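Local coordinates for uncharacterized ParM protein (Staphylococcus aureus, PDB 3JS6) that is an actin-like plasmid segregation protein that forms filaments, which probably drive the partition of plasmid DNA, at residues Ser29-Lys34 / Glu62-Gly67; Leu49-Phe54 / Asn68-Thr73; Leu95-Ile100 / Arg141-Asp146. All coordinates share one frame; numbering follows the deposited sequence.

Interaction 1: residues Ser29-Lys34 / Glu62-Gly67; sequences SRIGRK and EVLLFG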
loop_
_atom_site.group_PDB
_atom_site.type_symbol
_atom_site.label_atom_id
_atom_site.label_comp_id
_atom_site.label_asym_id
_atom_site.label_seq_id
_atom_site.Cartn_x
_atom_site.Cartn_y
_atom_site.Cartn_z
ATOM N N SER A 29 -5.458 -3.734 7.547
ATOM C CA SER A 29 -4.459 -3.487 8.575
ATOM C C SER A 29 -5.096 -3.667 9.961
ATOM O O SER A 29 -5.316 -2.705 10.680
ATOM C CB SER A 29 -3.908 -2.066 8.390
ATOM O OG SER A 29 -3.002 -1.723 9.415
ATOM N N ARG A 30 -5.402 -4.918 10.301
ATOM C CA ARG A 30 -6.046 -5.298 11.560
ATOM C C ARG A 30 -5.332 -6.539 12.038
ATOM O O ARG A 30 -4.854 -7.324 11.238
ATOM C CB ARG A 30 -7.526 -5.691 11.345
ATOM C CG ARG A 30 -8.470 -4.556 10.991
ATOM C CD ARG A 30 -9.853 -5.090 10.579
ATOM N NE ARG A 30 -10.541 -5.826 11.644
ATOM C CZ ARG A 30 -10.977 -5.276 12.773
ATOM N NH1 ARG A 30 -10.787 -3.979 12.999
ATOM N NH2 ARG A 30 -11.635 -6.009 13.659
ATOM N N ILE A 31 -5.272 -6.733 13.341
ATOM C CA ILE A 31 -4.611 -7.908 13.876
ATOM C C ILE A 31 -5.398 -8.428 15.081
ATOM O O ILE A 31 -6.095 -7.667 15.748
ATOM C CB ILE A 31 -3.157 -7.560 14.268
ATOM C CG1 ILE A 31 -2.350 -8.831 14.486
ATOM C CG2 ILE A 31 -3.135 -6.677 15.513
ATOM C CD1 ILE A 31 -0.853 -8.577 14.512
ATOM N N GLY A 32 -5.307 -9.725 15.332
ATOM C CA GLY A 32 -5.996 -10.315 16.466
ATOM C C GLY A 32 -5.073 -11.240 17.244
ATOM O O GLY A 32 -3.849 -11.293 17.016
ATOM N N ARG A 33 -5.657 -12.002 18.154
ATOM C CA ARG A 33 -4.883 -12.920 18.967
ATOM C C ARG A 33 -5.798 -14.046 19.346
ATOM O O ARG A 33 -6.965 -13.810 19.665
ATOM C CB ARG A 33 -4.390 -12.213 20.236
ATOM C CG ARG A 33 -3.840 -13.172 21.257
ATOM C CD ARG A 33 -3.104 -12.456 22.379
ATOM N NE ARG A 33 -2.853 -13.368 23.493
ATOM C CZ ARG A 33 -2.040 -13.100 24.505
ATOM N NH1 ARG A 33 -1.389 -11.946 24.546
ATOM N NH2 ARG A 33 -1.889 -13.984 25.477
ATOM N N LYS A 34 -5.306 -15.274 19.299
ATOM C CA LYS A 34 -6.199 -16.346 19.669
ATOM C C LYS A 34 -6.010 -16.655 21.135
ATOM O O LYS A 34 -4.934 -17.070 21.567
ATOM C CB LYS A 34 -6.001 -17.590 18.794
ATOM C CG LYS A 34 -4.677 -18.274 18.900
ATOM C CD LYS A 34 -4.689 -19.572 18.106
ATOM C CE LYS A 34 -5.758 -20.536 18.599
ATOM N NZ LYS A 34 -5.776 -21.818 17.828
ATOM N N GLU A 62 1.617 -15.862 22.912
ATOM C CA GLU A 62 0.901 -14.957 22.032
ATOM C C GLU A 62 0.796 -15.481 20.620
ATOM O O GLU A 62 1.742 -15.403 19.838
ATOM C CB GLU A 62 1.573 -13.587 21.988
ATOM C CG GLU A 62 0.791 -12.582 21.149
ATOM C CD GLU A 62 1.347 -11.181 21.230
ATOM O OE1 GLU A 62 0.694 -10.311 21.858
ATOM O OE2 GLU A 62 2.436 -10.945 20.673
ATOM N N VAL A 63 -0.364 -16.007 20.282
ATOM C CA VAL A 63 -0.561 -16.514 18.930
ATOM C C VAL A 63 -1.295 -15.402 18.195
ATOM O O VAL A 63 -2.480 -15.179 18.429
ATOM C CB VAL A 63 -1.390 -17.803 18.950
ATOM C CG1 VAL A 63 -1.551 -18.347 17.540
ATOM C CG2 VAL A 63 -0.705 -18.827 19.834
ATOM N N LEU A 64 -0.577 -14.679 17.337
ATOM C CA LEU A 64 -1.171 -13.568 16.593
ATOM C C LEU A 64 -2.067 -14.087 15.455
ATOM O O LEU A 64 -1.797 -15.140 14.894
ATOM C CB LEU A 64 -0.056 -12.677 16.029
ATOM C CG LEU A 64 0.830 -11.903 17.031
ATOM C CD1 LEU A 64 2.010 -11.233 16.288
ATOM C CD2 LEU A 64 -0.006 -10.846 17.718
ATOM N N LEU A 65 -3.112 -13.333 15.119
ATOM C CA LEU A 65 -4.048 -13.706 14.051
ATOM C C LEU A 65 -4.053 -12.608 13.001
ATOM O O LEU A 65 -4.270 -11.425 13.317
ATOM C CB LEU A 65 -5.460 -13.885 14.626
ATOM C CG LEU A 65 -5.553 -15.109 15.535
ATOM C CD1 LEU A 65 -6.904 -15.132 16.251
ATOM C CD2 LEU A 65 -5.350 -16.375 14.658
ATOM N N PHE A 66 -3.841 -12.999 11.750
ATOM C CA PHE A 66 -3.766 -12.035 10.653
ATOM C C PHE A 66 -4.267 -12.659 9.360
ATOM O O PHE A 66 -3.890 -13.783 9.017
ATOM C CB PHE A 66 -2.302 -11.598 10.496
ATOM C CG PHE A 66 -2.069 -10.551 9.442
ATOM C CD1 PHE A 66 -2.723 -9.327 9.488
ATOM C CD2 PHE A 66 -1.169 -10.788 8.406
ATOM C CE1 PHE A 66 -2.481 -8.349 8.507
ATOM C CE2 PHE A 66 -0.922 -9.820 7.432
ATOM C CZ PHE A 66 -1.585 -8.596 7.489
ATOM N N GLY A 67 -5.112 -11.925 8.641
ATOM C CA GLY A 67 -5.660 -12.430 7.390
ATOM C C GLY A 67 -7.004 -11.800 7.050
ATOM O O GLY A 67 -7.654 -11.166 7.895
HETATM O O HOH W 1 -6.010 -9.157 9.568
HETATM O O HOH W 2 -2.187 -16.047 22.319
#
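Lys34 lays the aliphatic part of its side chain obliquely across Val63. Lys34 CG lies 3.3 Å from Val63 CB, tighter than usual van der Waals contact. Its CG sits between the backbone N and the carbonyl carbon (chi1 64°), which brings it onto the valine, while the NZ end leads away to a salt bridge with Glu53. On the same residue, Lys34 N donates to Val63 O at 3.0 Å.

Two further backbone bonds join Gly32 and Leu65. Gly32 N to Leu65 O is 2.8 Å, and Leu65 N to Gly32 O is 2.9 Å. These make an antiparallel hydrogen-bonded pair, followed by Arg33 and Leu64 as a non-hydrogen-bonded one. Strands 23-33 and 64-66 are thus neighbours in the large mixed sheet of the actin-like N-terminal domain.

Leu65 CD1 presses on the backbone of Arg33, 3.5 Å from Arg33 C. On the face toward helix 90-104, Ile31 CD1 meets Leu64 CD2 at 4.0 Å. Phe66 turns its ring edge to Arg30 O, which lies 3.4 Å from Phe66 CD1. One water bridges Arg30 O and Gly67 N, and another bridges Lys34 O and Val63 N. The extended Arg33 chain crosses Glu62 with the guanidinium and carboxylate planes 87° apart. Arg33 NH1 and Glu62 OE1 form a long salt bridge of 3.8 Å; Glu62 OE1 also has a weak, long ion pair with Lys90.

Interaction 2: residues Leu49-Phe54 / Asn68-Thr73; sequences LDVSEF and NDLDKT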
loop_
_atom_site.group_PDB
_atom_site.type_symbol
_atom_site.label_atom_id
_atom_site.label_comp_id
_atom_site.label_asym_id
_atom_site.label_seq_id
_atom_site.Cartn_x
_atom_site.Cartn_y
_atom_site.Cartn_z
ATOM N N LEU A 49 -10.672 -20.913 6.678
ATOM C CA LEU A 49 -10.666 -19.463 6.532
ATOM C C LEU A 49 -9.337 -18.893 6.058
ATOM O O LEU A 49 -8.272 -19.491 6.264
ATOM C CB LEU A 49 -11.046 -18.823 7.870
ATOM C CG LEU A 49 -12.412 -19.274 8.410
ATOM C CD1 LEU A 49 -12.705 -18.572 9.717
ATOM C CD2 LEU A 49 -13.485 -18.971 7.404
ATOM N N ASP A 50 -9.411 -17.726 5.431
ATOM C CA ASP A 50 -8.215 -17.057 4.929
ATOM C C ASP A 50 -7.614 -16.234 6.061
ATOM O O ASP A 50 -7.734 -14.995 6.101
ATOM C CB ASP A 50 -8.570 -16.160 3.740
ATOM C CG ASP A 50 -7.333 -15.578 3.067
ATOM O OD1 ASP A 50 -6.217 -16.040 3.406
ATOM O OD2 ASP A 50 -7.475 -14.676 2.205
ATOM N N VAL A 51 -7.019 -16.940 7.016
ATOM C CA VAL A 51 -6.393 -16.303 8.168
ATOM C C VAL A 51 -5.341 -17.276 8.698
ATOM O O VAL A 51 -5.529 -18.489 8.634
ATOM C CB VAL A 51 -7.456 -15.970 9.264
ATOM C CG1 VAL A 51 -8.091 -17.245 9.791
ATOM C CG2 VAL A 51 -6.807 -15.193 10.418
ATOM N N SER A 52 -4.230 -16.750 9.203
ATOM C CA SER A 52 -3.160 -17.593 9.725
ATOM C C SER A 52 -2.774 -17.271 11.162
ATOM O O SER A 52 -3.115 -16.218 11.694
ATOM C CB SER A 52 -1.915 -17.471 8.836
ATOM O OG SER A 52 -2.168 -17.961 7.538
ATOM N N GLU A 53 -2.064 -18.204 11.780
ATOM C CA GLU A 53 -1.600 -18.054 13.153
ATOM C C GLU A 53 -0.115 -17.824 13.112
ATOM O O GLU A 53 0.598 -18.531 12.388
ATOM C CB GLU A 53 -1.895 -19.313 13.969
ATOM C CG GLU A 53 -3.360 -19.668 14.027
ATOM C CD GLU A 53 -3.622 -20.884 14.900
ATOM O OE1 GLU A 53 -2.715 -21.743 15.029
ATOM O OE2 GLU A 53 -4.738 -20.985 15.449
ATOM N N PHE A 54 0.347 -16.839 13.885
ATOM C CA PHE A 54 1.762 -16.488 13.928
ATOM C C PHE A 54 2.350 -16.526 15.338
ATOM O O PHE A 54 1.808 -15.905 16.265
ATOM C CB PHE A 54 1.979 -15.072 13.370
ATOM C CG PHE A 54 1.500 -14.896 11.960
ATOM C CD1 PHE A 54 0.141 -14.776 11.669
ATOM C CD2 PHE A 54 2.411 -14.887 10.912
ATOM C CE1 PHE A 54 -0.287 -14.652 10.344
ATOM C CE2 PHE A 54 1.984 -14.766 9.595
ATOM C CZ PHE A 54 0.635 -14.648 9.315
ATOM N N ASN A 68 -7.423 -11.969 5.802
ATOM C CA ASN A 68 -8.692 -11.419 5.334
ATOM C C ASN A 68 -9.905 -11.893 6.126
ATOM O O ASN A 68 -10.881 -11.153 6.270
ATOM C CB ASN A 68 -8.890 -11.773 3.865
ATOM C CG ASN A 68 -8.029 -10.940 2.965
ATOM O OD1 ASN A 68 -8.131 -9.722 2.983
ATOM N ND2 ASN A 68 -7.171 -11.583 2.174
ATOM N N ASP A 69 -9.856 -13.120 6.637
ATOM C CA ASP A 69 -10.994 -13.659 7.390
ATOM C C ASP A 69 -10.829 -13.550 8.895
ATOM O O ASP A 69 -11.485 -14.281 9.657
ATOM C CB ASP A 69 -11.226 -15.124 7.033
ATOM C CG ASP A 69 -11.819 -15.300 5.655
ATOM O OD1 ASP A 69 -12.526 -14.385 5.205
ATOM O OD2 ASP A 69 -11.589 -16.357 5.029
ATOM N N LEU A 70 -9.971 -12.629 9.322
ATOM C CA LEU A 70 -9.708 -12.421 10.736
ATOM C C LEU A 70 -10.955 -12.447 11.626
ATOM O O LEU A 70 -11.030 -13.211 12.593
ATOM C CB LEU A 70 -9.003 -11.074 10.954
ATOM C CG LEU A 70 -8.727 -10.746 12.432
ATOM C CD1 LEU A 70 -7.827 -11.840 13.048
ATOM C CD2 LEU A 70 -8.056 -9.377 12.555
ATOM N N ASP A 71 -11.921 -11.588 11.298
ATOM C CA ASP A 71 -13.126 -11.447 12.107
ATOM C C ASP A 71 -14.077 -12.638 12.062
ATOM O O ASP A 71 -15.033 -12.708 12.844
ATOM C CB ASP A 71 -13.835 -10.133 11.736
ATOM C CG ASP A 71 -12.916 -8.915 11.889
ATOM O OD1 ASP A 71 -12.067 -8.885 12.821
ATOM O OD2 ASP A 71 -13.038 -7.979 11.075
ATOM N N LYS A 72 -13.807 -13.575 11.154
ATOM C CA LYS A 72 -14.610 -14.795 11.061
ATOM C C LYS A 72 -14.048 -15.852 12.010
ATOM O O LYS A 72 -14.691 -16.884 12.279
ATOM C CB LYS A 72 -14.616 -15.335 9.624
ATOM C CG LYS A 72 -15.392 -14.440 8.670
ATOM C CD LYS A 72 -15.528 -15.004 7.261
ATOM C CE LYS A 72 -16.219 -13.969 6.374
ATOM N NZ LYS A 72 -16.439 -14.440 4.979
ATOM N N THR A 73 -12.861 -15.602 12.557
ATOM C CA THR A 73 -12.283 -16.594 13.458
ATOM C C THR A 73 -12.067 -16.110 14.881
ATOM O O THR A 73 -11.797 -16.905 15.788
ATOM C CB THR A 73 -10.940 -17.165 12.889
ATOM O OG1 THR A 73 -10.685 -18.443 13.473
ATOM C CG2 THR A 73 -9.771 -16.251 13.215
HETATM O O HOH W 3 -5.384 -13.576 4.383
#
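Leu49 rests on the segment 68-73 at two places. Its CB touches Asp69 CB at 3.8 Å. One branch reaches further, with Leu49 CD1 3.8 Å from Lys72 CB and also against Thr73 CB.

Asp50 makes the polar part of the contact, and both its backbone and its carboxylate take part. Its N donates to Asp69 OD2 in a short and nearly straight bond, 2.6 Å with an N-H...O angle of 169°. The oxygen is met on its anti side, with the donor slightly out of the carboxylate plane. With CG anti to its own carbonyl carbon, beside the backbone N (chi1 -73°), the Asp69 carboxylate and the Asp69 N-H both reach the backbone of Asp50. The return bond runs from Asp69 N to Asp50 O, 2.9 Å long, so the two residues hold each other through two bonds. The Asp50 side chain lies alongside that of Asn68, pointing the same way. Asn68 ND2 donates to Asp50 OD2 at 3.1 Å. Asp50 OD2 lies close to the amide plane of Asn68, but the donor stands above the carboxylate plane. A water accepts from Asn68 N and donates weakly to Asp50 OD1. Asp69 OD1 has a long salt bridge to Lys72 NZ, which may temper the negative charge beside Asp50.

Val51 turns to apolar packing. Its CG1 meets Thr73 CG2 at 3.9 Å, and its CG2 lies 4.0 Å from Leu70 CA.

Asp50 is the centre of an inverse gamma turn. This turn leads into strand 52-56 of the actin-like N-terminal domain. It is hydrogen-bonded to Asn68 and Asp69, just before the weakly bonded helical turn 70-73, on which Leu49 and Val51 pack.

Interaction 3: residues Leu95-Ile100 / Arg141-Asp146; sequences LVECSI and RLIEID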
loop_
_atom_site.group_PDB
_atom_site.type_symbol
_atom_site.label_atom_id
_atom_site.label_comp_id
_atom_site.label_asym_id
_atom_site.label_seq_id
_atom_site.Cartn_x
_atom_site.Cartn_y
_atom_site.Cartn_z
ATOM N N LEU A 95 1.984 -6.276 13.313
ATOM C CA LEU A 95 1.528 -6.303 11.934
ATOM C C LEU A 95 2.744 -6.532 11.002
ATOM O O LEU A 95 2.690 -7.331 10.061
ATOM C CB LEU A 95 0.871 -4.977 11.569
ATOM C CG LEU A 95 0.434 -4.814 10.096
ATOM C CD1 LEU A 95 -0.750 -5.759 9.790
ATOM C CD2 LEU A 95 0.018 -3.360 9.844
ATOM N N VAL A 96 3.833 -5.820 11.261
ATOM C CA VAL A 96 5.036 -5.972 10.434
ATOM C C VAL A 96 5.545 -7.424 10.490
ATOM O O VAL A 96 5.839 -8.025 9.447
ATOM C CB VAL A 96 6.145 -4.991 10.888
ATOM C CG1 VAL A 96 7.468 -5.310 10.161
ATOM C CG2 VAL A 96 5.726 -3.564 10.572
ATOM N N GLU A 97 5.646 -7.998 11.692
ATOM C CA GLU A 97 6.099 -9.390 11.809
ATOM C C GLU A 97 5.176 -10.384 11.062
ATOM O O GLU A 97 5.668 -11.289 10.384
ATOM C CB GLU A 97 6.201 -9.837 13.279
ATOM C CG GLU A 97 7.225 -9.077 14.117
ATOM C CD GLU A 97 8.611 -9.147 13.533
ATOM O OE1 GLU A 97 9.055 -10.267 13.226
ATOM O OE2 GLU A 97 9.248 -8.085 13.375
ATOM N N CYS A 98 3.852 -10.252 11.207
ATOM C CA CYS A 98 2.928 -11.167 10.498
ATOM C C CYS A 98 2.998 -11.021 8.967
ATOM O O CYS A 98 2.832 -11.998 8.235
ATOM C CB CYS A 98 1.479 -10.940 10.957
ATOM S SG CYS A 98 1.262 -11.328 12.710
ATOM N N SER A 99 3.210 -9.795 8.502
ATOM C CA SER A 99 3.298 -9.495 7.074
ATOM C C SER A 99 4.586 -10.128 6.537
ATOM O O SER A 99 4.608 -10.767 5.484
ATOM C CB SER A 99 3.314 -7.975 6.861
ATOM O OG SER A 99 2.073 -7.408 7.258
ATOM N N ILE A 100 5.666 -9.959 7.276
ATOM C CA ILE A 100 6.917 -10.569 6.856
ATOM C C ILE A 100 6.723 -12.086 6.883
ATOM O O ILE A 100 7.120 -12.797 5.955
ATOM C CB ILE A 100 8.070 -10.141 7.789
ATOM C CG1 ILE A 100 8.462 -8.690 7.448
ATOM C CG2 ILE A 100 9.240 -11.124 7.658
ATOM C CD1 ILE A 100 9.500 -8.067 8.372
ATOM N N ARG A 141 14.632 -13.142 12.512
ATOM C CA ARG A 141 13.575 -13.569 13.416
ATOM C C ARG A 141 13.031 -14.931 13.062
ATOM O O ARG A 141 13.084 -15.347 11.917
ATOM C CB ARG A 141 12.439 -12.554 13.424
ATOM C CG ARG A 141 11.680 -12.382 12.117
ATOM C CD ARG A 141 12.252 -11.188 11.357
ATOM N NE ARG A 141 11.547 -9.962 11.759
ATOM C CZ ARG A 141 11.574 -8.788 11.117
ATOM N NH1 ARG A 141 12.287 -8.662 10.000
ATOM N NH2 ARG A 141 10.891 -7.745 11.597
ATOM N N LEU A 142 12.524 -15.631 14.055
ATOM C CA LEU A 142 11.926 -16.931 13.852
ATOM C C LEU A 142 10.411 -16.714 13.855
ATOM O O LEU A 142 9.839 -16.175 14.816
ATOM C CB LEU A 142 12.280 -17.885 14.995
ATOM C CG LEU A 142 11.529 -19.222 14.865
ATOM C CD1 LEU A 142 12.084 -19.968 13.666
ATOM C CD2 LEU A 142 11.682 -20.073 16.130
ATOM N N ILE A 143 9.753 -17.115 12.784
ATOM C CA ILE A 143 8.309 -16.959 12.745
ATOM C C ILE A 143 7.716 -18.300 12.353
ATOM O O ILE A 143 8.163 -18.946 11.406
ATOM C CB ILE A 143 7.861 -15.890 11.719
ATOM C CG1 ILE A 143 8.416 -14.523 12.118
ATOM C CG2 ILE A 143 6.320 -15.851 11.633
ATOM C CD1 ILE A 143 8.088 -13.461 11.114
ATOM N N GLU A 144 6.701 -18.714 13.095
ATOM C CA GLU A 144 6.023 -19.966 12.820
ATOM C C GLU A 144 4.655 -19.553 12.270
ATOM O O GLU A 144 3.874 -18.894 12.976
ATOM C CB GLU A 144 5.860 -20.746 14.130
ATOM C CG GLU A 144 5.544 -22.209 13.963
ATOM C CD GLU A 144 5.026 -22.825 15.242
ATOM O OE1 GLU A 144 3.788 -22.856 15.442
ATOM O OE2 GLU A 144 5.860 -23.267 16.052
ATOM N N ILE A 145 4.375 -19.929 11.021
ATOM C CA ILE A 145 3.105 -19.585 10.384
ATOM C C ILE A 145 2.310 -20.873 10.271
ATOM O O ILE A 145 2.772 -21.834 9.638
ATOM C CB ILE A 145 3.295 -18.988 8.961
ATOM C CG1 ILE A 145 4.243 -17.792 9.009
ATOM C CG2 ILE A 145 1.929 -18.503 8.419
ATOM C CD1 ILE A 145 5.717 -18.136 8.790
ATOM N N ASP A 146 1.144 -20.901 10.909
ATOM C CA ASP A 146 0.303 -22.093 10.906
ATOM C C ASP A 146 1.150 -23.340 11.216
ATOM O O ASP A 146 1.072 -24.362 10.520
ATOM C CB ASP A 146 -0.390 -22.215 9.542
ATOM C CG ASP A 146 -1.395 -21.099 9.307
ATOM O OD1 ASP A 146 -1.598 -20.709 8.138
ATOM O OD2 ASP A 146 -1.988 -20.612 10.299
#
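Glu97 and Ile143 have the nearest CA atoms of the two segments, 7.9 Å apart. Here helix 95-100 passes strand 141-145 with 70° between their N-to-C directions, and the axes come within 9.4 Å. That spacing is filled by side chains.

Glu97 and Arg141 form a buried, two-pronged salt bridge. Arg141 NE donates to Glu97 OE1 at 2.9 Å, using the syn lone pair of that oxygen, with a rather bent N-H...O angle. Arg141 NH2 faces Glu97 OE2, and here the modelled separation of 2.4 Å is so short that its exact value is doubtful. The carboxylate and guanidinium planes are turned 39° from one another, so the two groups are not coplanar. Glu97 bends at chi2 (-57°), which turns its CD toward the strand. Arg141 bends at both chi2 and chi3 as it approaches the helix. Its NH1 has a weak further bond to Leu137 O.

Ile100 covers one face of the guanidinium. Its CD1 lies 3.3 Å from Arg141 NH1 and 3.5 Å from Arg141 CZ, and the two side chains cross at about a right angle. Ile143 fits in beside the ion pair. Its CD1 touches the backbone at Glu97 O, 3.3 Å away, and Ile100 CG2 at 4.3 Å.

Helix 90-104 also touches strands 4-11, 52-56 and 64-66, with Ile100 packing on the first of these as well. The contact is helix-on-sheet packing in the core of the actin-like N-terminal domain, with a buried ion pair joining helix 90-104 to strand 141-145.

From the N terminus, strand 23-33 supplies the first half of interaction 1. The chain then reaches 49-54, the first half of interaction 2. It turns into 62-67, which closes interaction 1, and runs straight on into 68-73, which closes interaction 2. These two loops therefore cross. The salt bridge of Lys34 with Glu53 joins them directly. Interaction 3 comes later in series: helix 90-104 opens it and strand 141-145 closes it. Its helix packs on interaction 1 through Leu95 and Phe66. Its strand pairs with strand 52-56, where Asp146 bonds Ser52 and Glu53. All three reach the same sheet; interaction 2 adds the turn after strand 64-66, and interaction 3 the helix that packs on it.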